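Local atomic coordinates of transcriptional regulator, putative (Pseudomonas syringae pv. tomato, PDB entry 2R5F), a protein that probably acts as a SorC-family DNA-binding transcriptional regulator, whose putative sugar-binding domain is the part described here. Residues A[228-233]-A[251-256]; A[45-50]-A[71-76]; A[58-63]-A[85-90]. All coordinates share one frame; numbering follows the deposited sequence.

Interaction 1. Residues A[228-233]-A[251-256]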
ATOM      1  N   LEU A 228      -4.016  -4.187  -1.483  1.00 38.72           N
ATOM      2  CA  LEU A 228      -4.726  -2.973  -1.102  1.00 39.43           C
ATOM      3  C   LEU A 228      -3.856  -1.796  -1.489  1.00 39.39           C
ATOM      4  O   LEU A 228      -2.755  -1.656  -0.949  1.00 40.31           O
ATOM      5  CB  LEU A 228      -4.982  -2.979   0.423  1.00 39.35           C
ATOM      6  CG  LEU A 228      -5.710  -1.854   1.188  1.00 38.01           C
ATOM      7  CD1 LEU A 228      -7.030  -1.502   0.561  1.00 38.80           C
ATOM      8  CD2 LEU A 228      -5.958  -2.247   2.639  1.00 39.61           C
ATOM      9  N   GLY A 229      -4.324  -0.969  -2.423  1.00 38.83           N
ATOM     10  CA  GLY A 229      -3.722   0.341  -2.689  1.00 37.07           C
ATOM     11  C   GLY A 229      -4.340   1.505  -1.932  1.00 37.57           C
ATOM     12  O   GLY A 229      -5.562   1.674  -1.941  1.00 36.88           O
ATOM     13  N   LEU A 230      -3.493   2.340  -1.301  1.00 35.47           N
ATOM     14  CA  LEU A 230      -3.952   3.492  -0.564  1.00 35.85           C
ATOM     15  C   LEU A 230      -3.314   4.770  -1.141  1.00 36.39           C
ATOM     16  O   LEU A 230      -2.167   5.034  -0.862  1.00 34.53           O
ATOM     17  CB  LEU A 230      -3.618   3.389   0.950  1.00 35.87           C
ATOM     18  CG  LEU A 230      -4.013   2.170   1.804  1.00 37.28           C
ATOM     19  CD1 LEU A 230      -3.493   2.340   3.208  1.00 37.71           C
ATOM     20  CD2 LEU A 230      -5.543   1.917   1.829  1.00 37.25           C
ATOM     21  N   ALA A 231      -4.075   5.560  -1.903  1.00 36.03           N
ATOM     22  CA  ALA A 231      -3.512   6.703  -2.627  1.00 36.70           C
ATOM     23  C   ALA A 231      -4.587   7.677  -3.107  1.00 35.95           C
ATOM     24  O   ALA A 231      -5.611   7.270  -3.610  1.00 36.80           O
ATOM     25  CB  ALA A 231      -2.728   6.191  -3.846  1.00 36.39           C
ATOM     26  N   GLY A 232      -4.317   8.961  -2.981  1.00 37.22           N
ATOM     27  CA  GLY A 232      -5.152  10.011  -3.544  1.00 38.10           C
ATOM     28  C   GLY A 232      -4.368  11.294  -3.692  1.00 38.63           C
ATOM     29  O   GLY A 232      -3.297  11.425  -3.129  1.00 39.37           O
ATOM     30  N   GLY A 233      -4.911  12.256  -4.420  1.00 39.21           N
ATOM     31  CA  GLY A 233      -4.208  13.502  -4.708  1.00 41.28           C
ATOM     32  C   GLY A 233      -4.197  13.739  -6.212  1.00 42.76           C
ATOM     33  O   GLY A 233      -3.978  12.811  -6.990  1.00 42.39           O
ATOM     34  N   VAL A 251      -7.929  -3.838  -4.295  1.00 41.68           N
ATOM     35  CA  VAL A 251      -8.728  -2.852  -3.590  1.00 39.96           C
ATOM     36  C   VAL A 251      -7.991  -1.526  -3.680  1.00 39.66           C
ATOM     37  O   VAL A 251      -6.773  -1.445  -3.469  1.00 38.89           O
ATOM     38  CB  VAL A 251      -8.951  -3.246  -2.088  1.00 40.90           C
ATOM     39  CG1 VAL A 251      -9.922  -2.249  -1.364  1.00 39.87           C
ATOM     40  CG2 VAL A 251      -9.448  -4.711  -1.964  1.00 40.02           C
ATOM     41  N   LEU A 252      -8.724  -0.474  -4.030  1.00 38.51           N
ATOM     42  CA  LEU A 252      -8.164   0.868  -3.978  1.00 37.91           C
ATOM     43  C   LEU A 252      -9.030   1.683  -3.081  1.00 37.31           C
ATOM     44  O   LEU A 252     -10.239   1.685  -3.254  1.00 37.43           O
ATOM     45  CB  LEU A 252      -8.127   1.498  -5.384  1.00 37.42           C
ATOM     46  CG  LEU A 252      -7.849   2.989  -5.462  1.00 37.79           C
ATOM     47  CD1 LEU A 252      -6.386   3.357  -5.118  1.00 37.15           C
ATOM     48  CD2 LEU A 252      -8.287   3.473  -6.868  1.00 38.91           C
ATOM     49  N   ILE A 253      -8.413   2.344  -2.105  1.00 37.27           N
ATOM     50  CA  ILE A 253      -9.084   3.352  -1.301  1.00 37.83           C
ATOM     51  C   ILE A 253      -8.518   4.727  -1.669  1.00 38.60           C
ATOM     52  O   ILE A 253      -7.309   4.931  -1.634  1.00 37.43           O
ATOM     53  CB  ILE A 253      -8.907   3.111   0.205  1.00 38.58           C
ATOM     54  CG1 ILE A 253      -9.402   1.679   0.563  1.00 38.39           C
ATOM     55  CG2 ILE A 253      -9.645   4.210   0.975  1.00 36.18           C
ATOM     56  CD1 ILE A 253      -9.093   1.256   2.037  1.00 37.45           C
ATOM     57  N   THR A 254      -9.408   5.643  -2.069  1.00 38.27           N
ATOM     58  CA  THR A 254      -8.993   6.914  -2.611  1.00 37.07           C
ATOM     59  C   THR A 254     -10.060   7.960  -2.353  1.00 37.19           C
ATOM     60  O   THR A 254     -11.178   7.644  -1.958  1.00 38.11           O
ATOM     61  CB  THR A 254      -8.671   6.806  -4.154  1.00 37.14           C
ATOM     62  OG1 THR A 254      -7.975   7.984  -4.555  1.00 37.97           O
ATOM     63  CG2 THR A 254      -9.916   6.629  -5.020  1.00 33.86           C
ATOM     64  N   ASP A 255      -9.737   9.215  -2.588  1.00 38.02           N
ATOM     65  CA  ASP A 255     -10.710  10.304  -2.352  1.00 38.39           C
ATOM     66  C   ASP A 255     -11.599  10.565  -3.574  1.00 37.42           C
ATOM     67  O   ASP A 255     -11.329  10.042  -4.663  1.00 37.53           O
ATOM     68  CB  ASP A 255      -9.952  11.585  -1.962  1.00 39.19           C
ATOM     69  CG  ASP A 255      -8.967  12.008  -3.035  1.00 39.93           C
ATOM     70  OD1 ASP A 255      -7.953  11.315  -3.205  1.00 36.74           O
ATOM     71  OD2 ASP A 255      -9.232  13.009  -3.731  1.00 42.91           O
ATOM     72  N   VAL A 256     -12.641  11.387  -3.398  1.00 37.54           N
ATOM     73  CA  VAL A 256     -13.577  11.737  -4.475  1.00 37.81           C
ATOM     74  C   VAL A 256     -12.903  12.412  -5.678  1.00 37.07           C
ATOM     75  O   VAL A 256     -13.187  12.084  -6.808  1.00 36.91           O
ATOM     76  CB  VAL A 256     -14.735  12.731  -4.010  1.00 38.10           C
ATOM     77  CG1 VAL A 256     -15.744  12.934  -5.133  1.00 39.29           C
ATOM     78  CG2 VAL A 256     -15.443  12.253  -2.817  1.00 37.83           C
TER
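Leu228, Leu230, Val251 and Ile253 all point to one face of the sheet and form a compact apolar patch across two parallel strands. CD1 of Leu228 is its hub. The Leu228 side chain crosses that of Val251 obliquely, bringing CD1 to 3.6 Å from Val251 CG1, and the same methyl also touches the end of its diagonal neighbour, Leu228 CD1 to Ile253 CD1 being 3.7 Å. Leu230 approaches differently: it lies side by side with Ile253, both side chains pointing the same way, and its CD2 rests 3.6 Å from Ile253 CD1. The two leucines also leave the backbone differently, CG of Leu228 standing anti to the backbone N (chi1 180°) and CG of Leu230 anti to the carbonyl carbon (chi1 -53°). On the other face, Leu252 CD1 reaches back to the carbonyl oxygen of Gly229.

Beneath the side chains the main chains pair in register. Gly229 N donates to Val251 O at 2.7 Å and its own O accepts Ile253 N, while the next bond, Ala231 N to Ile253 O, is weak. Where the strand 226-230 ends, a side chain takes over: Thr254 OG1 donates to Ala231 O at 2.6 Å, in the carbonyl plane and on a lone pair. Asp255 OD1 then sits 3.1 Å from Gly232 CA, close to a residue that has no side chain. That carboxylate also accepts from Thr258 and caps the start of helix 256-262.

Helix 237-245 connects the two strands in a right-handed beta-alpha-beta crossover; its Ile240 packs on Ala231 and Leu252. Tyr50 and Ala47 of helix 36-54 cover the leucine-rich face, and the strands 155-162 and 24-28 continue the sheet on either side.

Interaction 2. Residues A[45-50]-A[71-76]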
ATOM      1  N   SER A  45      -7.854   6.592   7.569  1.00 37.85           N
ATOM      2  CA  SER A  45      -8.997   6.234   8.424  1.00 37.12           C
ATOM      3  C   SER A  45      -9.894   5.139   7.846  1.00 36.64           C
ATOM      4  O   SER A  45     -10.275   4.209   8.552  1.00 35.55           O
ATOM      5  CB  SER A  45      -9.838   7.470   8.748  1.00 37.31           C
ATOM      6  OG  SER A  45     -10.987   7.057   9.470  1.00 39.42           O
ATOM      7  N   ALA A  46     -10.233   5.255   6.559  1.00 36.45           N
ATOM      8  CA  ALA A  46     -11.030   4.238   5.881  1.00 36.27           C
ATOM      9  C   ALA A  46     -10.259   2.907   5.847  1.00 36.73           C
ATOM     10  O   ALA A  46     -10.848   1.837   6.037  1.00 35.77           O
ATOM     11  CB  ALA A  46     -11.395   4.707   4.465  1.00 35.95           C
ATOM     12  N   ALA A  47      -8.945   2.991   5.629  1.00 37.13           N
ATOM     13  CA  ALA A  47      -8.034   1.824   5.623  1.00 38.45           C
ATOM     14  C   ALA A  47      -8.015   1.086   6.959  1.00 39.36           C
ATOM     15  O   ALA A  47      -8.096  -0.156   7.001  1.00 38.78           O
ATOM     16  CB  ALA A  47      -6.608   2.268   5.261  1.00 38.89           C
ATOM     17  N   ALA A  48      -7.927   1.854   8.052  1.00 40.34           N
ATOM     18  CA  ALA A  48      -7.980   1.286   9.389  1.00 41.00           C
ATOM     19  C   ALA A  48      -9.243   0.459   9.578  1.00 41.96           C
ATOM     20  O   ALA A  48      -9.184  -0.674  10.081  1.00 41.91           O
ATOM     21  CB  ALA A  48      -7.877   2.390  10.460  1.00 41.66           C
ATOM     22  N   HIS A  49     -10.379   1.037   9.180  0.50 42.46           N
ATOM     23  CA  HIS A  49     -11.697   0.410   9.328  0.50 43.32           C
ATOM     24  C   HIS A  49     -11.795  -0.853   8.474  0.50 43.47           C
ATOM     25  O   HIS A  49     -12.283  -1.877   8.939  0.50 43.68           O
ATOM     26  CB  HIS A  49     -12.825   1.396   8.947  0.50 43.26           C
ATOM     27  CG  HIS A  49     -13.087   2.469   9.966  0.50 44.22           C
ATOM     28  ND1 HIS A  49     -12.079   3.174  10.592  0.50 45.33           N
ATOM     29  CD2 HIS A  49     -14.250   2.980  10.438  0.50 45.11           C
ATOM     30  CE1 HIS A  49     -12.610   4.059  11.420  0.50 46.63           C
ATOM     31  NE2 HIS A  49     -13.928   3.964  11.344  0.50 45.58           N
ATOM     32  N   TYR A  50     -11.342  -0.759   7.222  1.00 43.92           N
ATOM     33  CA  TYR A  50     -11.260  -1.896   6.286  1.00 44.76           C
ATOM     34  C   TYR A  50     -10.548  -3.107   6.906  1.00 46.14           C
ATOM     35  O   TYR A  50     -11.016  -4.252   6.813  1.00 45.94           O
ATOM     36  CB  TYR A  50     -10.522  -1.477   5.006  1.00 44.84           C
ATOM     37  CG  TYR A  50     -10.351  -2.606   4.006  1.00 45.44           C
ATOM     38  CD1 TYR A  50     -11.361  -2.914   3.088  1.00 45.78           C
ATOM     39  CD2 TYR A  50      -9.201  -3.380   3.993  1.00 45.86           C
ATOM     40  CE1 TYR A  50     -11.221  -3.965   2.190  1.00 45.34           C
ATOM     41  CE2 TYR A  50      -9.048  -4.436   3.080  1.00 46.34           C
ATOM     42  CZ  TYR A  50     -10.061  -4.720   2.189  1.00 45.49           C
ATOM     43  OH  TYR A  50      -9.914  -5.767   1.293  1.00 46.71           O
ATOM     44  N   ARG A  71       1.230   5.210   7.098  1.00 40.39           N
ATOM     45  CA  ARG A  71       1.422   5.843   8.413  1.00 41.03           C
ATOM     46  C   ARG A  71       0.112   6.423   8.949  1.00 40.38           C
ATOM     47  O   ARG A  71      -0.206   6.228  10.121  1.00 40.41           O
ATOM     48  CB  ARG A  71       2.490   6.927   8.353  1.00 41.38           C
ATOM     49  CG  ARG A  71       3.231   7.187   9.674  1.00 42.78           C
ATOM     50  CD  ARG A  71       4.396   8.175   9.457  1.00 44.25           C
ATOM     51  NE  ARG A  71       5.242   7.754   8.326  1.00 50.62           N
ATOM     52  CZ  ARG A  71       5.493   8.487   7.238  1.00 51.96           C
ATOM     53  NH1 ARG A  71       6.253   7.985   6.269  1.00 51.43           N
ATOM     54  NH2 ARG A  71       5.005   9.728   7.118  1.00 54.05           N
ATOM     55  N   ALA A  72      -0.653   7.128   8.104  1.00 39.30           N
ATOM     56  CA  ALA A  72      -1.979   7.603   8.503  1.00 38.64           C
ATOM     57  C   ALA A  72      -2.915   6.439   8.923  1.00 38.92           C
ATOM     58  O   ALA A  72      -3.629   6.538   9.916  1.00 37.95           O
ATOM     59  CB  ALA A  72      -2.612   8.435   7.395  1.00 38.55           C
HETATM   60  N   MSE A  73      -2.904   5.340   8.177  1.00 39.06           N
HETATM   61  CA  MSE A  73      -3.729   4.184   8.556  1.00 40.97           C
HETATM   62  C   MSE A  73      -3.364   3.710   9.948  1.00 40.59           C
HETATM   63  O   MSE A  73      -4.233   3.596  10.797  1.00 40.06           O
HETATM   64  CB  MSE A  73      -3.591   3.040   7.568  1.00 39.68           C
HETATM   65  CG  MSE A  73      -4.331   1.766   7.970  1.00 40.22           C
HETATM   66 SE   MSE A  73      -3.769   0.300   6.820  0.80 45.76          SE
HETATM   67  CE  MSE A  73      -2.138  -0.235   7.750  1.00 36.97           C
ATOM     68  N   VAL A  74      -2.072   3.483  10.201  1.00 41.89           N
ATOM     69  CA  VAL A  74      -1.672   2.903  11.488  1.00 41.93           C
ATOM     70  C   VAL A  74      -2.080   3.816  12.645  1.00 42.73           C
ATOM     71  O   VAL A  74      -2.591   3.341  13.651  1.00 41.75           O
ATOM     72  CB  VAL A  74      -0.174   2.535  11.540  1.00 42.42           C
ATOM     73  CG1 VAL A  74       0.266   2.212  12.999  1.00 42.04           C
ATOM     74  CG2 VAL A  74       0.102   1.350  10.620  1.00 40.39           C
ATOM     75  N   SER A  75      -1.926   5.128  12.463  1.00 44.22           N
ATOM     76  CA  SER A  75      -2.264   6.089  13.511  1.00 46.18           C
ATOM     77  C   SER A  75      -3.764   6.194  13.797  1.00 46.71           C
ATOM     78  O   SER A  75      -4.159   6.742  14.830  1.00 47.06           O
ATOM     79  CB  SER A  75      -1.690   7.468  13.203  1.00 46.49           C
ATOM     80  OG  SER A  75      -2.561   8.158  12.332  1.00 48.77           O
ATOM     81  N   HIS A  76      -4.582   5.653  12.897  1.00 48.04           N
ATOM     82  CA  HIS A  76      -6.042   5.580  13.063  1.00 49.13           C
ATOM     83  C   HIS A  76      -6.536   4.276  13.675  1.00 50.15           C
ATOM     84  O   HIS A  76      -7.733   4.121  13.908  1.00 49.72           O
ATOM     85  CB  HIS A  76      -6.767   5.816  11.723  1.00 48.72           C
ATOM     86  CG  HIS A  76      -6.888   7.258  11.354  1.00 47.91           C
ATOM     87  ND1 HIS A  76      -7.829   8.093  11.917  1.00 48.75           N
ATOM     88  CD2 HIS A  76      -6.177   8.022  10.493  1.00 47.93           C
ATOM     89  CE1 HIS A  76      -7.700   9.306  11.412  1.00 47.97           C
ATOM     90  NE2 HIS A  76      -6.701   9.292  10.550  1.00 50.10           N
TER
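Ser45 and His76 meet by a CH-pi contact, in a pairing where no hydrogen bond joins the two segments. Ser45 CB stands over the centre of the imidazole, 3.8 Å from the ring centroid and only 8° off the ring normal. Ser45 CA lies over the same face nearer CG, and the backbone N of Ser45 comes to 3.7 Å from His76 CD2, so the backbone and CB of Ser45 cover that face of the ring. His76 CG, anti to its own carbonyl carbon (chi1 -81°), is thereby placed 3.8 Å from Ser45 CA.

Apolar packing makes up the other half. Met73, present as selenomethionine, has CG anti to the backbone N (chi1 175°), and this CG sits 3.6 Å from Ala47 CB and equally close to Ala48 N. Its selenium also touches the methyl of Ala47, at 3.8 Å. Ala48 lies between the two larger residues: its CB is 3.8 Å from His76 CB and more loosely placed against Met73 CG. These small side chains let the backbones come close, Ala48 CA and Met73 CA being 5.2 Å apart.

Hydrogen bonds within 71-76 hold its backbone: His76 N is bonded to Met73 O, with a weak second bond to Ala72 O, while Ser75 OG donates to Ala72 O from a position tilted out of the carbonyl plane. At the ring edge, His76 NE2 is hydrogen-bonded to Gln41 OE1, which ties the imidazole to helix 36-54.

Ala46 and Tyr50 of helix 36-54 face the strands 24-28 and 251-255, whereas Val74 packs on helix 101-115. Helices packed on a mostly parallel sheet are characteristic of alpha/beta Rossmann-like folds, consistent with the assignment of this putative sugar-binding domain to the Rossmann clan.

Interaction 3. Residues A[58-63]-A[85-90]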
ATOM      1  N   GLN A  58      -5.631 -15.471   9.604  1.00 45.78           N
ATOM      2  CA  GLN A  58      -4.785 -16.282   8.734  1.00 45.20           C
ATOM      3  C   GLN A  58      -3.955 -15.450   7.745  1.00 44.64           C
ATOM      4  O   GLN A  58      -3.024 -15.973   7.123  1.00 44.67           O
ATOM      5  CB  GLN A  58      -5.640 -17.293   7.973  1.00 45.43           C
ATOM      6  CG  GLN A  58      -5.508 -18.736   8.448  1.00 47.42           C
ATOM      7  CD  GLN A  58      -5.655 -18.892   9.960  1.00 50.16           C
ATOM      8  OE1 GLN A  58      -6.748 -18.732  10.517  1.00 51.90           O
ATOM      9  NE2 GLN A  58      -4.553 -19.222  10.626  1.00 49.66           N
ATOM     10  N   ASP A  59      -4.272 -14.164   7.626  1.00 43.47           N
ATOM     11  CA  ASP A  59      -3.592 -13.269   6.666  1.00 42.63           C
ATOM     12  C   ASP A  59      -2.137 -13.000   7.065  1.00 42.24           C
ATOM     13  O   ASP A  59      -1.833 -12.788   8.239  1.00 42.49           O
ATOM     14  CB  ASP A  59      -4.336 -11.934   6.545  1.00 42.27           C
ATOM     15  CG  ASP A  59      -5.435 -11.930   5.468  1.00 42.09           C
ATOM     16  OD1 ASP A  59      -5.364 -12.663   4.454  1.00 40.29           O
ATOM     17  OD2 ASP A  59      -6.385 -11.141   5.626  1.00 41.86           O
ATOM     18  N   HIS A  60      -1.251 -13.035   6.073  1.00 41.56           N
ATOM     19  CA  HIS A  60       0.145 -12.678   6.229  1.00 41.03           C
ATOM     20  C   HIS A  60       0.294 -11.359   5.495  1.00 40.81           C
ATOM     21  O   HIS A  60       0.220 -11.334   4.264  1.00 40.69           O
ATOM     22  CB  HIS A  60       1.027 -13.730   5.550  1.00 41.57           C
ATOM     23  CG  HIS A  60       0.913 -15.104   6.143  1.00 42.17           C
ATOM     24  ND1 HIS A  60       1.968 -15.737   6.760  1.00 42.99           N
ATOM     25  CD2 HIS A  60      -0.133 -15.961   6.213  1.00 44.77           C
ATOM     26  CE1 HIS A  60       1.579 -16.925   7.181  1.00 44.30           C
ATOM     27  NE2 HIS A  60       0.309 -17.088   6.858  1.00 44.61           N
ATOM     28  N   ILE A  61       0.505 -10.284   6.247  1.00 39.38           N
ATOM     29  CA  ILE A  61       0.456  -8.936   5.733  1.00 39.28           C
ATOM     30  C   ILE A  61       1.830  -8.415   5.320  1.00 39.29           C
ATOM     31  O   ILE A  61       2.795  -8.612   6.039  1.00 39.07           O
ATOM     32  CB  ILE A  61      -0.119  -7.987   6.794  1.00 39.27           C
ATOM     33  CG1 ILE A  61      -1.565  -8.380   7.111  1.00 38.63           C
ATOM     34  CG2 ILE A  61       0.034  -6.505   6.336  1.00 37.19           C
ATOM     35  CD1 ILE A  61      -2.103  -7.743   8.343  1.00 40.29           C
ATOM     36  N   GLY A  62       1.922  -7.779   4.150  1.00 39.23           N
ATOM     37  CA  GLY A  62       3.150  -7.068   3.767  1.00 38.78           C
ATOM     38  C   GLY A  62       2.751  -5.617   3.684  1.00 39.13           C
ATOM     39  O   GLY A  62       1.655  -5.330   3.242  1.00 39.09           O
ATOM     40  N   ILE A  63       3.597  -4.696   4.144  1.00 39.78           N
ATOM     41  CA  ILE A  63       3.288  -3.272   3.985  1.00 40.58           C
ATOM     42  C   ILE A  63       4.464  -2.496   3.375  1.00 41.86           C
ATOM     43  O   ILE A  63       5.640  -2.760   3.668  1.00 40.09           O
ATOM     44  CB  ILE A  63       2.804  -2.542   5.291  1.00 41.45           C
ATOM     45  CG1 ILE A  63       3.925  -2.415   6.342  1.00 41.64           C
ATOM     46  CG2 ILE A  63       1.534  -3.159   5.870  1.00 40.99           C
ATOM     47  CD1 ILE A  63       3.685  -1.241   7.371  1.00 40.47           C
ATOM     48  N   SER A  85      -4.521 -10.973  15.491  1.00 49.28           N
ATOM     49  CA  SER A  85      -5.363 -10.532  14.374  1.00 48.28           C
ATOM     50  C   SER A  85      -4.746 -10.801  13.000  1.00 46.72           C
ATOM     51  O   SER A  85      -5.359 -10.503  11.978  1.00 47.50           O
ATOM     52  CB  SER A  85      -5.687  -9.048  14.529  1.00 48.49           C
ATOM     53  OG  SER A  85      -6.043  -8.754  15.877  1.00 50.33           O
ATOM     54  N   ALA A  86      -3.528 -11.336  12.977  1.00 44.95           N
ATOM     55  CA  ALA A  86      -2.862 -11.715  11.741  1.00 43.63           C
ATOM     56  C   ALA A  86      -1.735 -12.665  12.041  1.00 43.12           C
ATOM     57  O   ALA A  86      -1.279 -12.734  13.173  1.00 43.50           O
ATOM     58  CB  ALA A  86      -2.331 -10.466  10.977  1.00 43.10           C
ATOM     59  N   GLN A  87      -1.267 -13.386  11.021  1.00 42.68           N
ATOM     60  CA  GLN A  87      -0.065 -14.236  11.139  1.00 41.95           C
ATOM     61  C   GLN A  87       1.279 -13.481  11.235  1.00 41.37           C
ATOM     62  O   GLN A  87       2.125 -13.849  12.035  1.00 41.77           O
ATOM     63  CB  GLN A  87      -0.001 -15.254   9.987  1.00 42.29           C
ATOM     64  CG  GLN A  87      -1.134 -16.263   9.974  1.00 41.89           C
ATOM     65  CD  GLN A  87      -1.204 -17.020  11.278  1.00 44.47           C
ATOM     66  OE1 GLN A  87      -0.442 -17.954  11.501  1.00 46.70           O
ATOM     67  NE2 GLN A  87      -2.095 -16.597  12.161  1.00 43.66           N
ATOM     68  N   GLU A  88       1.480 -12.436  10.437  1.00 40.34           N
ATOM     69  CA  GLU A  88       2.725 -11.647  10.487  1.00 39.79           C
ATOM     70  C   GLU A  88       2.566 -10.335   9.704  1.00 38.41           C
ATOM     71  O   GLU A  88       1.630 -10.192   8.920  1.00 38.11           O
ATOM     72  CB  GLU A  88       3.885 -12.457   9.891  1.00 40.34           C
ATOM     73  CG  GLU A  88       3.575 -12.944   8.459  1.00 41.03           C
ATOM     74  CD  GLU A  88       4.625 -13.853   7.852  1.00 42.91           C
ATOM     75  OE1 GLU A  88       5.824 -13.521   7.923  1.00 48.93           O
ATOM     76  OE2 GLU A  88       4.245 -14.876   7.243  1.00 48.44           O
ATOM     77  N   VAL A  89       3.476  -9.391   9.942  1.00 36.37           N
ATOM     78  CA  VAL A  89       3.573  -8.154   9.196  1.00 35.24           C
ATOM     79  C   VAL A  89       5.011  -8.113   8.675  1.00 35.70           C
ATOM     80  O   VAL A  89       5.958  -8.170   9.457  1.00 33.95           O
ATOM     81  CB  VAL A  89       3.277  -6.929  10.088  1.00 35.01           C
ATOM     82  CG1 VAL A  89       3.489  -5.603   9.318  1.00 33.56           C
ATOM     83  CG2 VAL A  89       1.842  -7.036  10.632  1.00 34.77           C
ATOM     84  N   VAL A  90       5.153  -8.074   7.351  1.00 35.18           N
ATOM     85  CA  VAL A  90       6.465  -8.068   6.693  1.00 35.62           C
ATOM     86  C   VAL A  90       6.700  -6.683   6.094  1.00 36.45           C
ATOM     87  O   VAL A  90       5.813  -6.101   5.443  1.00 36.55           O
ATOM     88  CB  VAL A  90       6.554  -9.198   5.614  1.00 35.48           C
ATOM     89  CG1 VAL A  90       7.948  -9.253   4.926  1.00 34.46           C
ATOM     90  CG2 VAL A  90       6.182 -10.539   6.251  1.00 33.32           C
TER
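His60 and Glu88 are joined by a very short, nearly straight hydrogen bond, His60 ND1 to Glu88 OE2 at 2.5 Å with an angle of 171° at the hydrogen. Glu88 CG lies between its backbone N and carbonyl carbon (chi1 55°), and the chain beyond it is extended, with OE2 at the edge of the imidazole, near the ring plane. Ring and carboxylate planes are turned 58° apart. Gln87 covers one face of the same ring: its CB is 3.6 Å from the centroid of His60, over the centre, and its CG comes 3.5 Å from His60 NE2.

Ile61 and Val89 point to the other face of the sheet. Ile61 CD1 meets Ala86 CB at 3.8 Å, and Ile63 and Val89 touch more loosely.

Parallel strand pairing sets these positions. Ile61 N donates to Glu88 O, Ile61 O accepts Val90 N at 2.8 Å, and Ile63 N continues to Val90 O. Helix 68-75 lies between the strands 60-63 and 88-94 in the chain, making this a beta-alpha-beta connection of the Rossmann-like sheet. Gln87 N adds a bond to Asp59 O at 2.9 Å.

Further out, Arg149 of helix 138-149 forms a salt bridge with Glu88 OE2, which therefore binds two partners; the added positive charge would be expected to favour the carboxylate form. Gln87 NE2 is tied to Ala57 O, and Thr154 OG1 bonds to both Asp59 OD1 and His60 N, from just ahead of strand 155-162.

In the fold
Interactions 1 and 3 are parallel strand pairings in the same mixed sheet, on opposite sides of the chain's centre, with centres about 20 Å apart and strand 155-162 between them. Interaction 2 belongs to the helical layer: helix 36-54 lies against the strands of interaction 1, where Leu230 CD2 and Ala47 CB are 3.6 Å apart. Its centre is about 16 Å from that of interaction 3, without touching it. Along the chain, interactions 2 and 3 alternate, as helix 36-54, strand 60-63, helix 68-75 and strand 88-94 follow in turn; interaction 1 comes later. Early and late parts of the sequence thus share one alpha/beta core within the putative sugar-binding domain.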